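Local coordinates for protein NADP-dependent glyceraldehyde-3-phosphate dehydrogenase (Bacillus halodurans, PDB 3PRL) that probably oxidises glyceraldehyde 3-phosphate with NADP+ without phosphorylating it, as a member of the aldehyde dehydrogenase family, at residues Leu153-Ile159 against Ile232-Thr238; Asp82-Glu86 against Thr113-Arg118; Gln9-Asn13 against Leu193-Lys197. All coordinates share one frame; numbering follows the deposited sequence.

Contact 1 (153-159 with 232-238) is the most central, its centre about 14 Å from that of the chain, inside the parallel part of the sheet that carries the NADP+ site; the side chain of T238 is next to that of E259, the predicted active-site residue. Contacts 2 and 3 belong to the layers outside it, their centres each about 22 Å from that of contact 1. Helix 192-204 ties these two together: it takes F10 and A12 of the N-terminal strand in contact 3, and farther along, M198 and A201 pack on L84 of contact 2. Nearest atoms of contacts 2 and 3 are about 5 Å apart. The side chain of T113 is about 10 Å from that of S160, an NADP+-binding residue.

Contact 1: residues Leu153-Ile159 against Ile232-Thr238; sequences LGVVLAI and IDMITFT
Two neighbouring parallel strands of the nucleotide-binding sheet meet here, strand 144-159 beside the strand through I235-T238, in the Rossmann-like coenzyme domain of an aldehyde dehydrogenase. The axes of their short segments approach to 4.9 Å with 16° between them, and L157, A158 and I159 pair with I235, T236 and F237. L157 N gives its hydrogen to M234 O (2.9 Å) and L157 O accepts from T236 N; I159 repeats the pattern with T236 O and T238 N. At the N-terminal side of this pairing the side chain of D233 steps in: its OD2 takes V155 N at 3.0 Å on the anti side of the carboxylate, while D233 N returns a bond to V155 O. With CG beside its own backbone N (chi1 -50°), D233 brings the carboxylate close to G154, whose main-chain conformation suits a residue without CB.

On one face L153 CD1 packs on M234 CG (3.6 Å), and V156 CG1 lies against M234 SD (3.8 Å), the two side chains running alongside one another. On the other, I159 sets CB at the edge of the F237 ring, 3.7 Å from CD1, and CD1 against I235 CG2; I247 of helix 241-250 packs on all three. Near-straight bonds satisfy the main-chain groups of L157, I159 and T236, but the buried M234 N has no partner in the model. T238, its OG1 hydrogen-bonded to K172 NZ, stands next to the predicted active-site E259.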
ATOM      1  N   LEU D 153       2.739  -0.974  21.260  1.00 21.74           N
ATOM      2  CA  LEU D 153       2.796   0.138  22.204  1.00 21.70           C
ATOM      3  C   LEU D 153       3.195  -0.331  23.622  1.00 22.13           C
ATOM      4  O   LEU D 153       3.866   0.410  24.345  1.00 22.10           O
ATOM      5  CB  LEU D 153       1.455   0.905  22.232  1.00 21.54           C
ATOM      6  CG  LEU D 153       0.849   1.475  20.942  1.00 18.83           C
ATOM      7  CD1 LEU D 153      -0.670   1.587  21.075  1.00 20.86           C
ATOM      8  CD2 LEU D 153       1.448   2.849  20.559  1.00 20.96           C
ATOM      9  N   GLY D 154       2.807  -1.555  24.007  1.00 21.98           N
ATOM     10  CA  GLY D 154       3.048  -2.051  25.378  1.00 22.92           C
ATOM     11  C   GLY D 154       1.944  -2.915  25.996  1.00 23.70           C
ATOM     12  O   GLY D 154       1.640  -3.993  25.503  1.00 23.51           O
ATOM     13  N   VAL D 155       1.376  -2.454  27.106  1.00 24.29           N
ATOM     14  CA  VAL D 155       0.229  -3.111  27.724  1.00 24.93           C
ATOM     15  C   VAL D 155      -1.044  -2.386  27.306  1.00 23.75           C
ATOM     16  O   VAL D 155      -1.167  -1.167  27.503  1.00 24.31           O
ATOM     17  CB  VAL D 155       0.346  -3.147  29.282  1.00 26.06           C
ATOM     18  CG1 VAL D 155      -0.863  -3.828  29.891  1.00 28.33           C
ATOM     19  CG2 VAL D 155       1.605  -3.883  29.713  1.00 28.73           C
ATOM     20  N   VAL D 156      -1.979  -3.129  26.722  1.00 22.37           N
ATOM     21  CA  VAL D 156      -3.239  -2.566  26.213  1.00 21.33           C
ATOM     22  C   VAL D 156      -4.376  -2.901  27.148  1.00 21.48           C
ATOM     23  O   VAL D 156      -4.552  -4.064  27.530  1.00 21.61           O
ATOM     24  CB  VAL D 156      -3.551  -3.049  24.743  1.00 21.33           C
ATOM     25  CG1 VAL D 156      -4.987  -2.757  24.312  1.00 19.84           C
ATOM     26  CG2 VAL D 156      -2.576  -2.400  23.749  1.00 20.00           C
ATOM     27  N   LEU D 157      -5.140  -1.877  27.529  1.00 21.39           N
ATOM     28  CA  LEU D 157      -6.331  -2.080  28.347  1.00 21.89           C
ATOM     29  C   LEU D 157      -7.534  -2.209  27.439  1.00 21.76           C
ATOM     30  O   LEU D 157      -7.850  -1.284  26.685  1.00 21.04           O
ATOM     31  CB  LEU D 157      -6.534  -0.932  29.350  1.00 21.89           C
ATOM     32  CG  LEU D 157      -7.810  -1.092  30.207  1.00 21.79           C
ATOM     33  CD1 LEU D 157      -7.595  -2.097  31.322  1.00 22.71           C
ATOM     34  CD2 LEU D 157      -8.286   0.231  30.765  1.00 22.35           C
ATOM     35  N   ALA D 158      -8.156  -3.382  27.490  1.00 22.53           N
ATOM     36  CA  ALA D 158      -9.334  -3.705  26.701  1.00 22.54           C
ATOM     37  C   ALA D 158     -10.512  -3.797  27.642  1.00 23.72           C
ATOM     38  O   ALA D 158     -10.503  -4.599  28.596  1.00 24.65           O
ATOM     39  CB  ALA D 158      -9.154  -5.029  25.970  1.00 22.10           C
ATOM     40  N   ILE D 159     -11.517  -2.966  27.374  1.00 23.90           N
ATOM     41  CA  ILE D 159     -12.714  -2.899  28.199  1.00 24.93           C
ATOM     42  C   ILE D 159     -13.911  -3.162  27.302  1.00 24.93           C
ATOM     43  O   ILE D 159     -14.232  -2.358  26.432  1.00 25.13           O
ATOM     44  CB  ILE D 159     -12.869  -1.520  28.890  1.00 25.38           C
ATOM     45  CG1 ILE D 159     -11.501  -0.957  29.315  1.00 22.62           C
ATOM     46  CG2 ILE D 159     -13.884  -1.618  30.078  1.00 22.99           C
ATOM     47  CD1 ILE D 159     -11.509   0.584  29.500  1.00 25.45           C
ATOM     48  N   ILE D 232      -0.392   1.754  31.669  1.00 31.62           N
ATOM     49  CA  ILE D 232      -1.230   1.536  30.489  1.00 30.28           C
ATOM     50  C   ILE D 232      -0.776   2.452  29.354  1.00 30.19           C
ATOM     51  O   ILE D 232      -0.633   3.679  29.533  1.00 30.42           O
ATOM     52  CB  ILE D 232      -2.734   1.786  30.806  1.00 30.51           C
ATOM     53  CG1 ILE D 232      -3.243   0.841  31.919  1.00 31.62           C
ATOM     54  CG2 ILE D 232      -3.601   1.716  29.540  1.00 30.53           C
ATOM     55  CD1 ILE D 232      -3.342  -0.645  31.548  1.00 30.89           C
ATOM     56  N   ASP D 233      -0.537   1.847  28.188  1.00 29.03           N
ATOM     57  CA  ASP D 233       0.015   2.555  27.053  1.00 28.37           C
ATOM     58  C   ASP D 233      -1.025   2.726  25.957  1.00 27.37           C
ATOM     59  O   ASP D 233      -0.738   3.331  24.946  1.00 27.21           O
ATOM     60  CB  ASP D 233       1.243   1.806  26.519  1.00 28.36           C
ATOM     61  CG  ASP D 233       2.228   1.464  27.620  1.00 28.48           C
ATOM     62  OD1 ASP D 233       2.983   2.366  28.041  1.00 29.26           O
ATOM     63  OD2 ASP D 233       2.232   0.296  28.087  1.00 29.30           O
ATOM     64  N   MET D 234      -2.224   2.173  26.161  1.00 27.08           N
ATOM     65  CA  MET D 234      -3.321   2.283  25.202  1.00 25.95           C
ATOM     66  C   MET D 234      -4.639   1.786  25.789  1.00 24.40           C
ATOM     67  O   MET D 234      -4.675   0.725  26.448  1.00 24.24           O
ATOM     68  CB  MET D 234      -2.984   1.483  23.927  1.00 27.71           C
ATOM     69  CG  MET D 234      -3.867   1.768  22.710  1.00 21.10           C
ATOM     70  SD  MET D 234      -5.218   0.594  22.437  1.00 27.63           S
ATOM     71  CE  MET D 234      -5.752   1.222  20.847  1.00 20.57           C
ATOM     72  N   ILE D 235      -5.716   2.538  25.533  1.00 22.96           N
ATOM     73  CA  ILE D 235      -7.068   2.124  25.922  1.00 23.14           C
ATOM     74  C   ILE D 235      -7.982   1.903  24.717  1.00 22.33           C
ATOM     75  O   ILE D 235      -8.062   2.757  23.844  1.00 22.58           O
ATOM     76  CB  ILE D 235      -7.779   3.150  26.896  1.00 23.92           C
ATOM     77  CG1 ILE D 235      -6.913   3.461  28.110  1.00 24.96           C
ATOM     78  CG2 ILE D 235      -9.169   2.640  27.340  1.00 24.65           C
ATOM     79  CD1 ILE D 235      -6.650   2.299  28.964  1.00 24.74           C
ATOM     80  N   THR D 236      -8.669   0.759  24.687  1.00 22.25           N
ATOM     81  CA  THR D 236      -9.753   0.532  23.720  1.00 22.50           C
ATOM     82  C   THR D 236     -11.061   0.107  24.385  1.00 23.38           C
ATOM     83  O   THR D 236     -11.139  -0.914  25.075  1.00 23.63           O
ATOM     84  CB  THR D 236      -9.350  -0.452  22.619  1.00 22.39           C
ATOM     85  OG1 THR D 236     -10.463  -0.660  21.752  1.00 20.39           O
ATOM     86  CG2 THR D 236      -8.862  -1.790  23.210  1.00 20.84           C
ATOM     87  N   PHE D 237     -12.105   0.891  24.151  1.00 24.05           N
ATOM     88  CA  PHE D 237     -13.312   0.750  24.948  1.00 24.21           C
ATOM     89  C   PHE D 237     -14.565   0.795  24.103  1.00 24.05           C
ATOM     90  O   PHE D 237     -14.728   1.661  23.224  1.00 23.25           O
ATOM     91  CB  PHE D 237     -13.323   1.839  26.036  1.00 24.61           C
ATOM     92  CG  PHE D 237     -14.655   2.038  26.716  1.00 25.51           C
ATOM     93  CD1 PHE D 237     -14.947   1.382  27.907  1.00 25.29           C
ATOM     94  CD2 PHE D 237     -15.598   2.906  26.184  1.00 24.85           C
ATOM     95  CE1 PHE D 237     -16.181   1.579  28.554  1.00 26.27           C
ATOM     96  CE2 PHE D 237     -16.825   3.103  26.810  1.00 25.84           C
ATOM     97  CZ  PHE D 237     -17.112   2.443  28.002  1.00 25.54           C
ATOM     98  N   THR D 238     -15.456  -0.151  24.396  1.00 24.24           N
ATOM     99  CA  THR D 238     -16.784  -0.157  23.835  1.00 24.38           C
ATOM    100  C   THR D 238     -17.773  -0.109  24.987  1.00 25.54           C
ATOM    101  O   THR D 238     -17.651  -0.877  25.947  1.00 25.95           O
ATOM    102  CB  THR D 238     -17.031  -1.418  23.002  1.00 23.82           C
ATOM    103  OG1 THR D 238     -16.074  -1.482  21.945  1.00 25.06           O
ATOM    104  CG2 THR D 238     -18.411  -1.405  22.427  1.00 25.47           C
TER

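Contact 2: residues Asp82-Glu86 against Thr113-Arg118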
ATOM      1  N   ASP D  82      -9.569 -22.042  17.157  1.00 30.22           N
ATOM      2  CA  ASP D  82      -9.990 -23.443  17.061  1.00 32.39           C
ATOM      3  C   ASP D  82     -10.736 -23.898  18.316  1.00 32.72           C
ATOM      4  O   ASP D  82     -11.825 -24.468  18.221  1.00 33.53           O
ATOM      5  CB  ASP D  82      -8.794 -24.373  16.791  1.00 34.14           C
ATOM      6  CG  ASP D  82      -8.010 -23.991  15.536  1.00 33.02           C
ATOM      7  OD1 ASP D  82      -8.422 -23.071  14.796  1.00 33.27           O
ATOM      8  OD2 ASP D  82      -6.961 -24.617  15.291  1.00 34.32           O
ATOM      9  N   LEU D  83     -10.146 -23.644  19.480  1.00 32.46           N
ATOM     10  CA  LEU D  83     -10.758 -24.030  20.746  1.00 33.42           C
ATOM     11  C   LEU D  83     -12.088 -23.317  20.993  1.00 33.31           C
ATOM     12  O   LEU D  83     -12.984 -23.904  21.577  1.00 33.90           O
ATOM     13  CB  LEU D  83      -9.808 -23.807  21.937  1.00 33.37           C
ATOM     14  CG  LEU D  83      -8.440 -24.501  22.009  1.00 37.41           C
ATOM     15  CD1 LEU D  83      -7.856 -24.401  23.428  1.00 34.19           C
ATOM     16  CD2 LEU D  83      -8.464 -25.963  21.549  1.00 34.65           C
ATOM     17  N   LEU D  84     -12.220 -22.059  20.571  1.00 32.66           N
ATOM     18  CA  LEU D  84     -13.511 -21.374  20.734  1.00 33.06           C
ATOM     19  C   LEU D  84     -14.594 -22.052  19.878  1.00 34.46           C
ATOM     20  O   LEU D  84     -15.656 -22.416  20.373  1.00 34.54           O
ATOM     21  CB  LEU D  84     -13.410 -19.861  20.445  1.00 31.41           C
ATOM     22  CG  LEU D  84     -12.536 -18.969  21.352  1.00 30.78           C
ATOM     23  CD1 LEU D  84     -12.346 -17.544  20.790  1.00 30.37           C
ATOM     24  CD2 LEU D  84     -13.030 -18.884  22.775  1.00 31.41           C
ATOM     25  N   GLU D  85     -14.295 -22.250  18.601  1.00 35.93           N
ATOM     26  CA  GLU D  85     -15.178 -22.937  17.658  1.00 37.78           C
ATOM     27  C   GLU D  85     -15.616 -24.305  18.187  1.00 38.90           C
ATOM     28  O   GLU D  85     -16.803 -24.644  18.157  1.00 38.75           O
ATOM     29  CB  GLU D  85     -14.419 -23.098  16.352  1.00 39.05           C
ATOM     30  CG  GLU D  85     -15.135 -23.769  15.220  1.00 44.82           C
ATOM     31  CD  GLU D  85     -14.357 -23.562  13.941  1.00 39.32           C
ATOM     32  OE1 GLU D  85     -13.615 -24.486  13.541  1.00 45.06           O
ATOM     33  OE2 GLU D  85     -14.440 -22.453  13.373  1.00 43.97           O
ATOM     34  N   GLU D  86     -14.637 -25.073  18.661  1.00 39.90           N
ATOM     35  CA  GLU D  86     -14.853 -26.326  19.371  1.00 41.38           C
ATOM     36  C   GLU D  86     -15.853 -26.182  20.527  1.00 41.12           C
ATOM     37  O   GLU D  86     -16.683 -27.070  20.746  1.00 42.19           O
ATOM     38  CB  GLU D  86     -13.505 -26.855  19.884  1.00 42.71           C
ATOM     39  CG  GLU D  86     -13.571 -28.162  20.653  1.00 48.25           C
ATOM     40  CD  GLU D  86     -12.198 -28.724  20.999  1.00 44.30           C
ATOM     41  OE1 GLU D  86     -11.311 -28.749  20.113  1.00 48.62           O
ATOM     42  OE2 GLU D  86     -12.017 -29.153  22.161  1.00 49.30           O
ATOM     43  N   THR D 113     -16.549 -14.847  16.327  1.00 25.63           N
ATOM     44  CA  THR D 113     -15.376 -14.452  17.106  1.00 24.91           C
ATOM     45  C   THR D 113     -14.106 -15.151  16.602  1.00 23.78           C
ATOM     46  O   THR D 113     -13.091 -14.487  16.356  1.00 22.63           O
ATOM     47  CB  THR D 113     -15.587 -14.672  18.648  1.00 26.02           C
ATOM     48  OG1 THR D 113     -16.470 -13.675  19.173  1.00 24.99           O
ATOM     49  CG2 THR D 113     -14.281 -14.600  19.417  1.00 25.11           C
ATOM     50  N   ALA D 114     -14.173 -16.478  16.443  1.00 23.61           N
ATOM     51  CA  ALA D 114     -13.042 -17.266  15.920  1.00 23.64           C
ATOM     52  C   ALA D 114     -12.687 -16.853  14.505  1.00 23.52           C
ATOM     53  O   ALA D 114     -11.519 -16.858  14.115  1.00 23.23           O
ATOM     54  CB  ALA D 114     -13.327 -18.776  15.986  1.00 23.61           C
ATOM     55  N   ASP D 115     -13.704 -16.470  13.746  1.00 23.99           N
ATOM     56  CA  ASP D 115     -13.503 -15.936  12.413  1.00 23.96           C
ATOM     57  C   ASP D 115     -12.743 -14.614  12.439  1.00 23.28           C
ATOM     58  O   ASP D 115     -11.870 -14.395  11.587  1.00 23.50           O
ATOM     59  CB  ASP D 115     -14.833 -15.767  11.693  1.00 24.29           C
ATOM     60  CG  ASP D 115     -15.463 -17.096  11.303  1.00 28.52           C
ATOM     61  OD1 ASP D 115     -14.771 -18.147  11.320  1.00 25.26           O
ATOM     62  OD2 ASP D 115     -16.659 -17.079  10.964  1.00 25.06           O
ATOM     63  N   ILE D 116     -13.058 -13.745  13.405  1.00 22.24           N
ATOM     64  CA  ILE D 116     -12.330 -12.479  13.575  1.00 21.55           C
ATOM     65  C   ILE D 116     -10.893 -12.696  14.045  1.00 22.27           C
ATOM     66  O   ILE D 116      -9.972 -11.991  13.593  1.00 22.52           O
ATOM     67  CB  ILE D 116     -13.050 -11.491  14.549  1.00 20.81           C
ATOM     68  CG1 ILE D 116     -14.264 -10.852  13.876  1.00 21.43           C
ATOM     69  CG2 ILE D 116     -12.130 -10.363  14.960  1.00 21.28           C
ATOM     70  CD1 ILE D 116     -15.401 -10.517  14.871  1.00 20.82           C
ATOM     71  N   ILE D 117     -10.698 -13.654  14.942  1.00 22.50           N
ATOM     72  CA  ILE D 117      -9.382 -13.961  15.474  1.00 23.63           C
ATOM     73  C   ILE D 117      -8.458 -14.543  14.384  1.00 24.56           C
ATOM     74  O   ILE D 117      -7.276 -14.199  14.331  1.00 24.11           O
ATOM     75  CB  ILE D 117      -9.484 -14.899  16.703  1.00 25.02           C
ATOM     76  CG1 ILE D 117     -10.152 -14.163  17.879  1.00 24.47           C
ATOM     77  CG2 ILE D 117      -8.119 -15.483  17.108  1.00 24.81           C
ATOM     78  CD1 ILE D 117     -10.692 -15.076  18.923  1.00 25.46           C
ATOM     79  N   ARG D 118      -8.991 -15.407  13.514  1.00 25.20           N
ATOM     80  CA  ARG D 118      -8.155 -15.994  12.454  1.00 25.88           C
ATOM     81  C   ARG D 118      -7.747 -14.950  11.421  1.00 24.38           C
ATOM     82  O   ARG D 118      -6.592 -14.882  11.027  1.00 25.20           O
ATOM     83  CB  ARG D 118      -8.846 -17.187  11.799  1.00 27.81           C
ATOM     84  CG  ARG D 118      -9.011 -18.357  12.744  1.00 32.12           C
ATOM     85  CD  ARG D 118      -9.113 -19.643  11.991  1.00 29.34           C
ATOM     86  NE  ARG D 118     -10.083 -20.532  12.609  1.00 33.25           N
ATOM     87  CZ  ARG D 118     -11.373 -20.548  12.302  1.00 30.06           C
ATOM     88  NH1 ARG D 118     -11.856 -19.718  11.373  1.00 32.85           N
ATOM     89  NH2 ARG D 118     -12.182 -21.401  12.921  1.00 33.81           N
TER
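R118 starts with CG beside its backbone N and bends at chi3 (-142°), which carries its guanidinium across to E85; E85 extends to meet it with CG opposite its own N (chi1 -179°). The two chains meet almost perpendicularly, and the carboxylate and guanidinium planes stand 61° apart. NH2 of R118 and OE2 of E85 form a salt bridge modelled at 2.5 Å, shorter than expected and doubtful in its exact length; the hydrogen bond within it is bent and weak. D82 OD1 adds a long ion pair to R118 NE at the edge of the guanidinium, 3.7 Å away. From its own helix, D115 OD1 holds R118 NH1 through a weak bond of 3.3 Å, so three acids gather at the guanidinium and probably favour its positive charge. D115 OD1 also has a long, weak ion pair with K138 of the second subunit.

Beside these charges, L84 turns its CD1 between T113 CG2 (3.8 Å) and I117 CD1 (3.5 Å), and A114 CB faces the backbone of E85. The segments 82-86 and 113-118 run antiparallel, their short axes 9.0 Å apart. Helix 167-178 packs on T113 and I117, while helix 192-204 takes L84 on M198 and A201; F137 of the second subunit packs on D115 and I116.

Contact 3: residues Gln9-Asn13 against Leu193-Lys197; sequences QFNAN and LSGIK
The ring of F10 is the centre of this contact, with K197 of helix 192-204 over one face and A12, from F10's own segment, covering the other. K197 CE sits 3.8 Å from the centroid of the F10 ring, 26° off its normal, in a CH-pi contact displaced toward CZ, to which CE comes within 3.4 Å. The lysine chain reaches that face because it folds at chi2 (-70°), coming from the direction opposite to the phenylalanine. On the other face A12 CB also stands off-centre. At the rim, L193 O lies in the plane of the ring, 3.6 Å from F10 CE2.

L193 and F10 run antiparallel alongside each other. The leucine's CD2 reaches F10 CD2 at 3.6 Å and also lies 3.5 Å from F10 O. One turn on, I196 divides its branches: CD1 packs on A12 CB (3.6 Å), whereas CG2 comes within 3.4 Å of N13 O, a buried carbonyl with no hydrogen-bond partner in the model. I43 of strand 39-44 also packs on L193 and I196.

No hydrogen bond crosses between the two segments. Between them the contact rests on carbon contacts and the CH-pi pair, while K197 NZ points on to a weak, long ion pair with E200.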
ATOM      1  N   GLN D   9     -24.108 -21.855  38.432  1.00 49.12           N
ATOM      2  CA  GLN D   9     -23.115 -22.925  38.729  1.00 49.66           C
ATOM      3  C   GLN D   9     -21.739 -22.658  38.099  1.00 48.68           C
ATOM      4  O   GLN D   9     -21.094 -23.577  37.586  1.00 48.82           O
ATOM      5  CB  GLN D   9     -23.661 -24.292  38.299  1.00 50.67           C
ATOM      6  CG  GLN D   9     -24.135 -24.383  36.845  1.00 51.19           C
ATOM      7  CD  GLN D   9     -24.833 -25.701  36.530  1.00 50.87           C
ATOM      8  OE1 GLN D   9     -24.664 -26.696  37.239  1.00 52.64           O
ATOM      9  NE2 GLN D   9     -25.619 -25.711  35.457  1.00 51.55           N
ATOM     10  N   PHE D  10     -21.298 -21.399  38.138  1.00 47.48           N
ATOM     11  CA  PHE D  10     -19.975 -21.036  37.632  1.00 46.35           C
ATOM     12  C   PHE D  10     -19.345 -19.940  38.480  1.00 45.06           C
ATOM     13  O   PHE D  10     -19.431 -18.752  38.179  1.00 43.35           O
ATOM     14  CB  PHE D  10     -20.024 -20.657  36.137  1.00 45.92           C
ATOM     15  CG  PHE D  10     -18.679 -20.300  35.540  1.00 46.69           C
ATOM     16  CD1 PHE D  10     -17.528 -21.024  35.862  1.00 45.91           C
ATOM     17  CD2 PHE D  10     -18.572 -19.258  34.626  1.00 44.64           C
ATOM     18  CE1 PHE D  10     -16.294 -20.698  35.306  1.00 46.74           C
ATOM     19  CE2 PHE D  10     -17.340 -18.929  34.052  1.00 45.45           C
ATOM     20  CZ  PHE D  10     -16.197 -19.650  34.395  1.00 44.67           C
ATOM     21  N   ASN D  11     -18.736 -20.369  39.574  1.00 45.44           N
ATOM     22  CA  ASN D  11     -17.943 -19.482  40.387  1.00 45.16           C
ATOM     23  C   ASN D  11     -16.546 -19.398  39.788  1.00 44.37           C
ATOM     24  O   ASN D  11     -15.684 -20.242  40.044  1.00 44.88           O
ATOM     25  CB  ASN D  11     -17.965 -19.957  41.836  1.00 46.28           C
ATOM     26  CG  ASN D  11     -19.355 -19.841  42.447  1.00 48.05           C
ATOM     27  OD1 ASN D  11     -19.953 -18.759  42.439  1.00 46.15           O
ATOM     28  ND2 ASN D  11     -19.882 -20.949  42.955  1.00 47.29           N
ATOM     29  N   ALA D  12     -16.362 -18.366  38.966  1.00 42.78           N
ATOM     30  CA  ALA D  12     -15.200 -18.214  38.106  1.00 41.79           C
ATOM     31  C   ALA D  12     -14.021 -17.552  38.804  1.00 41.34           C
ATOM     32  O   ALA D  12     -14.195 -16.683  39.668  1.00 41.66           O
ATOM     33  CB  ALA D  12     -15.578 -17.418  36.873  1.00 40.50           C
ATOM     34  N   ASN D  13     -12.824 -17.976  38.415  1.00 40.54           N
ATOM     35  CA  ASN D  13     -11.602 -17.327  38.839  1.00 39.99           C
ATOM     36  C   ASN D  13     -11.040 -16.406  37.735  1.00 38.95           C
ATOM     37  O   ASN D  13     -11.461 -16.481  36.564  1.00 38.10           O
ATOM     38  CB  ASN D  13     -10.577 -18.366  39.300  1.00 40.27           C
ATOM     39  CG  ASN D  13     -10.718 -18.728  40.798  1.00 42.20           C
ATOM     40  OD1 ASN D  13     -11.726 -18.421  41.454  1.00 41.28           O
ATOM     41  ND2 ASN D  13      -9.692 -19.389  41.334  1.00 41.91           N
ATOM     42  N   LEU D 193     -18.587 -13.652  32.983  1.00 27.55           N
ATOM     43  CA  LEU D 193     -18.457 -15.124  32.908  1.00 27.96           C
ATOM     44  C   LEU D 193     -18.139 -15.625  31.498  1.00 27.40           C
ATOM     45  O   LEU D 193     -17.283 -16.513  31.329  1.00 27.81           O
ATOM     46  CB  LEU D 193     -19.691 -15.867  33.431  1.00 28.52           C
ATOM     47  CG  LEU D 193     -20.334 -15.568  34.784  1.00 29.66           C
ATOM     48  CD1 LEU D 193     -21.675 -16.274  34.824  1.00 29.42           C
ATOM     49  CD2 LEU D 193     -19.450 -15.997  35.966  1.00 29.57           C
ATOM     50  N   SER D 194     -18.848 -15.084  30.503  1.00 26.23           N
ATOM     51  CA  SER D 194     -18.609 -15.441  29.104  1.00 26.14           C
ATOM     52  C   SER D 194     -17.199 -15.037  28.673  1.00 26.28           C
ATOM     53  O   SER D 194     -16.490 -15.832  28.075  1.00 26.69           O
ATOM     54  CB  SER D 194     -19.664 -14.843  28.171  1.00 25.62           C
ATOM     55  OG  SER D 194     -20.964 -15.346  28.456  1.00 30.73           O
ATOM     56  N   GLY D 195     -16.790 -13.811  28.993  1.00 26.50           N
ATOM     57  CA  GLY D 195     -15.406 -13.387  28.757  1.00 26.44           C
ATOM     58  C   GLY D 195     -14.358 -14.233  29.484  1.00 26.99           C
ATOM     59  O   GLY D 195     -13.268 -14.445  28.953  1.00 27.20           O
ATOM     60  N   ILE D 196     -14.656 -14.715  30.694  1.00 27.58           N
ATOM     61  CA  ILE D 196     -13.684 -15.561  31.394  1.00 28.27           C
ATOM     62  C   ILE D 196     -13.524 -16.878  30.631  1.00 28.86           C
ATOM     63  O   ILE D 196     -12.398 -17.281  30.320  1.00 29.16           O
ATOM     64  CB  ILE D 196     -13.986 -15.748  32.914  1.00 29.30           C
ATOM     65  CG1 ILE D 196     -13.853 -14.411  33.678  1.00 28.70           C
ATOM     66  CG2 ILE D 196     -13.027 -16.727  33.535  1.00 29.48           C
ATOM     67  CD1 ILE D 196     -14.533 -14.434  35.082  1.00 29.71           C
ATOM     68  N   LYS D 197     -14.649 -17.506  30.278  1.00 29.39           N
ATOM     69  CA  LYS D 197     -14.646 -18.720  29.453  1.00 30.17           C
ATOM     70  C   LYS D 197     -13.930 -18.506  28.125  1.00 28.80           C
ATOM     71  O   LYS D 197     -13.223 -19.387  27.661  1.00 29.09           O
ATOM     72  CB  LYS D 197     -16.068 -19.254  29.199  1.00 31.16           C
ATOM     73  CG  LYS D 197     -16.689 -19.998  30.365  1.00 33.85           C
ATOM     74  CD  LYS D 197     -16.003 -21.333  30.609  1.00 32.79           C
ATOM     75  CE  LYS D 197     -16.463 -21.981  31.900  1.00 35.31           C
ATOM     76  NZ  LYS D 197     -15.542 -23.080  32.278  1.00 34.33           N
TER